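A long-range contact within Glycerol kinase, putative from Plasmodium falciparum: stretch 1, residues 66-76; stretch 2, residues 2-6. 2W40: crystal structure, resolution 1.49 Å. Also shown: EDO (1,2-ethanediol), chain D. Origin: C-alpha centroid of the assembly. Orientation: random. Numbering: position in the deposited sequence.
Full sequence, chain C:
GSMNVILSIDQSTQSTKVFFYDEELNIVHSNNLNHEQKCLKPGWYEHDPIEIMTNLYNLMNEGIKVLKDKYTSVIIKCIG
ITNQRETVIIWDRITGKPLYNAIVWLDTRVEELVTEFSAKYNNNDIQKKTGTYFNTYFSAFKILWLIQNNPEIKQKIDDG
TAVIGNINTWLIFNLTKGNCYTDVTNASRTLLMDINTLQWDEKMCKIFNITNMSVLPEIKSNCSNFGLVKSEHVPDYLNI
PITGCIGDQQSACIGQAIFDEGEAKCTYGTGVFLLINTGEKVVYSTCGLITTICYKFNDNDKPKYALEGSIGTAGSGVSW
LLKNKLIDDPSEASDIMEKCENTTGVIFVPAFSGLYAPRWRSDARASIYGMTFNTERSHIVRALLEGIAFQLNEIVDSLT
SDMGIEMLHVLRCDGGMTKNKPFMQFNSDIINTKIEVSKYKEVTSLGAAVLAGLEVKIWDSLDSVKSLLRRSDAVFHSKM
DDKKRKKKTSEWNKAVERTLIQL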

# COMPACT_ATOMS: atom_id res chain seq x y z
N VAL C 66 2.04 -25.65 36.04
CA VAL C 66 0.61 -25.82 35.69
C VAL C 66 0.26 -27.31 35.75
O VAL C 66 -0.82 -27.71 36.31
CB VAL C 66 0.29 -25.26 34.29
CG1 VAL C 66 -1.05 -25.78 33.74
CG2 VAL C 66 0.30 -23.67 34.35
N LEU C 67 1.10 -28.14 35.16
CA LEU C 67 0.86 -29.56 35.13
C LEU C 67 0.88 -30.12 36.54
O LEU C 67 0.07 -30.98 36.86
CB LEU C 67 1.92 -30.30 34.31
CG LEU C 67 1.83 -30.07 32.81
CD1 LEU C 67 3.11 -30.67 32.19
CD2 LEU C 67 0.57 -30.60 32.24
N LYS C 68 1.81 -29.65 37.36
CA LYS C 68 1.97 -30.21 38.70
C LYS C 68 0.76 -29.72 39.53
O LYS C 68 0.26 -30.48 40.39
CB LYS C 68 3.34 -29.93 39.36
CG LYS C 68 4.49 -30.83 38.78
CD LYS C 68 5.87 -30.50 39.34
CE LYS C 68 7.00 -31.22 38.57
NZ LYS C 68 6.67 -32.62 38.08
N ASP C 69 0.22 -28.54 39.22
CA ASP C 69 -1.07 -28.10 39.73
C ASP C 69 -2.27 -29.02 39.32
O ASP C 69 -3.05 -29.34 40.20
CB ASP C 69 -1.36 -26.63 39.36
CG ASP C 69 -0.39 -25.63 40.01
OD1 ASP C 69 0.50 -26.05 40.81
OD2 ASP C 69 -0.48 -24.41 39.68
N LYS C 70 -2.45 -29.39 38.05
CA LYS C 70 -3.54 -30.29 37.60
C LYS C 70 -3.36 -31.77 38.07
O LYS C 70 -4.34 -32.40 38.51
CB LYS C 70 -3.73 -30.29 36.07
CG LYS C 70 -4.09 -28.97 35.38
N TYR C 71 -2.15 -32.31 38.02
CA TYR C 71 -1.93 -33.74 38.16
C TYR C 71 -1.21 -34.14 39.42
O TYR C 71 -0.50 -33.32 40.10
CB TYR C 71 -1.20 -34.29 36.92
CG TYR C 71 -1.96 -34.06 35.67
CD1 TYR C 71 -2.97 -34.93 35.27
CD2 TYR C 71 -1.71 -32.96 34.89
CE1 TYR C 71 -3.72 -34.70 34.13
CE2 TYR C 71 -2.39 -32.73 33.73
CZ TYR C 71 -3.42 -33.58 33.36
OH TYR C 71 -4.12 -33.32 32.19
N THR C 72 -1.38 -35.41 39.77
CA THR C 72 -0.86 -35.87 41.08
C THR C 72 0.68 -36.05 41.11
O THR C 72 1.34 -35.73 42.10
CB THR C 72 -1.59 -37.15 41.70
OG1 THR C 72 -0.87 -37.55 42.87
CG2 THR C 72 -1.70 -38.32 40.73
N SER C 73 1.24 -36.59 40.04
CA SER C 73 2.67 -36.47 39.81
C SER C 73 2.75 -36.26 38.28
O SER C 73 1.78 -36.62 37.60
CB SER C 73 3.43 -37.69 40.33
OG SER C 73 3.04 -38.89 39.66
N VAL C 74 3.84 -35.63 37.80
CA VAL C 74 4.12 -35.48 36.36
C VAL C 74 5.43 -36.14 36.03
O VAL C 74 6.38 -35.88 36.72
CB VAL C 74 4.16 -33.96 35.94
CG1 VAL C 74 4.45 -33.81 34.50
CG2 VAL C 74 2.75 -33.32 36.39
N ILE C 75 5.46 -37.01 35.01
CA ILE C 75 6.70 -37.58 34.48
C ILE C 75 6.92 -37.03 33.06
O ILE C 75 6.14 -37.33 32.15
CB ILE C 75 6.75 -39.14 34.41
CG1 ILE C 75 6.62 -39.71 35.87
CG2 ILE C 75 8.06 -39.63 33.71
CD1 ILE C 75 6.25 -41.23 35.95
N ILE C 76 8.00 -36.25 32.90
CA ILE C 76 8.38 -35.77 31.53
C ILE C 76 9.27 -36.85 30.95
O ILE C 76 10.34 -37.08 31.45
CB ILE C 76 9.13 -34.39 31.54
CG1 ILE C 76 8.32 -33.41 32.35
CG2 ILE C 76 9.38 -33.94 30.16
CD1 ILE C 76 8.94 -32.17 32.68
C1 EDO D . 10.27 -34.49 35.28
O1 EDO D . 9.65 -35.77 35.14
C2 EDO D . 9.95 -33.52 36.44
O2 EDO D . 8.56 -33.53 36.85
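Stretch 2 2-6: SMNVI

Stretch 2 lies alongside the end of stretch 1 as a neighbouring parallel β-strand. Residues M3 to I6 are extended, and M3, N4 and V5 pair with V74, I75 and I76, a strand that follows the helix and the turn through Y71, T72 and S73. The two strand axes approach to 4.7 Å, and their N-to-C directions differ by 28° (signed crossing angle -28°), so the strands run the same way with a modest twist. The register is unbroken: S2 is opposite S73, M3 opposite V74, N4 opposite I75 and V5 opposite I76, with CA–CA distances of 4.5, 4.9, 4.7 and 5.0 Å.

S2 begins the contact at the turn. Its OG donates a hydrogen bond to S73 OG at 3.0 Å, and its CA lies 3.3 Å from S73 O in a CA-H...O contact with an angle of 151° at the hydrogen. T72 packs close by, with T72 CG2 2.9 Å from S2 N, a tight approach rather than a hydrogen bond.

M3 (phi/psi -126/121) opens the backbone ladder. M3 N donates to S73 O at 2.9 Å, with an N-H...O angle of 146°, and M3 O accepts from I75 N at 2.8 Å and a nearly straight 172°. One residue thus bonds to the two neighbours of its register partner V74, the signature of parallel pairing. Its side chain covers the Y71 ring: M3 CG stands 4.0 Å from the ring centroid and only 5° off the normal, a CH-pi contact over the face, while M3 SD is oblique at 4.8 Å from the centroid and 23° off the normal. M3 CE comes within 3.1 Å of Y71 CE1, a very close apolar approach.

At N4 the side chain turns to the sheet face shared with I75. N4 OD1 reaches 3.4 Å from I75 CB, and N4 CA lies 3.4 Å from I75 O as a CA-H...O contact; N4 ND2 is hydrogen-bonded elsewhere in the structure.

V5 continues the ladder, its N donating to I75 O at 2.8 Å and 169°. I75 therefore uses both its N and its O to bond the residues flanking N4. The V5 side chain is buried on the face shared with M3, V74 and I76, where V5 CG2 meets V74 CG1 and I76 CG1, each at 4.1 Å, and reaches L67 CD1 of the helix at 4.4 Å. By I6 the contact has ended: its CA-to-CB bond points away, and its side chain stays 6.7 Å or more from stretch 1.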

# COMPACT_ATOMS: atom_id res chain seq x y z
N SER C 2 -1.36 -39.44 38.08
CA SER C 2 0.05 -39.39 37.59
C SER C 2 0.12 -39.48 36.13
O SER C 2 -0.42 -40.41 35.54
CB SER C 2 0.86 -40.49 38.17
OG SER C 2 0.53 -40.45 39.52
N MET C 3 0.82 -38.51 35.57
CA MET C 3 0.64 -38.19 34.19
C MET C 3 2.00 -38.25 33.48
O MET C 3 2.91 -37.56 33.91
CB MET C 3 0.05 -36.77 34.03
CG MET C 3 -0.18 -36.24 32.59
SD MET C 3 -1.17 -37.32 31.56
CE MET C 3 -2.77 -36.62 31.85
N ASN C 4 2.12 -39.10 32.46
CA ASN C 4 3.30 -39.05 31.62
C ASN C 4 3.06 -38.04 30.50
O ASN C 4 2.00 -38.06 29.87
CB ASN C 4 3.58 -40.35 30.95
CG ASN C 4 3.98 -41.43 31.90
OD1 ASN C 4 4.37 -41.22 33.04
ND2 ASN C 4 3.91 -42.63 31.39
N VAL C 5 4.12 -37.23 30.27
CA VAL C 5 4.06 -36.31 29.15
C VAL C 5 5.34 -36.22 28.35
O VAL C 5 6.39 -36.57 28.81
CB VAL C 5 3.67 -34.86 29.61
CG1 VAL C 5 2.23 -34.78 30.31
CG2 VAL C 5 4.76 -34.32 30.46
N ILE C 6 5.16 -35.74 27.13
CA ILE C 6 6.24 -35.47 26.17
C ILE C 6 6.26 -33.94 26.02
O ILE C 6 5.22 -33.32 25.70
CB ILE C 6 6.01 -36.12 24.81
CG1 ILE C 6 5.83 -37.62 24.94
CG2 ILE C 6 7.15 -35.74 23.80
CD1 ILE C 6 5.13 -38.18 23.69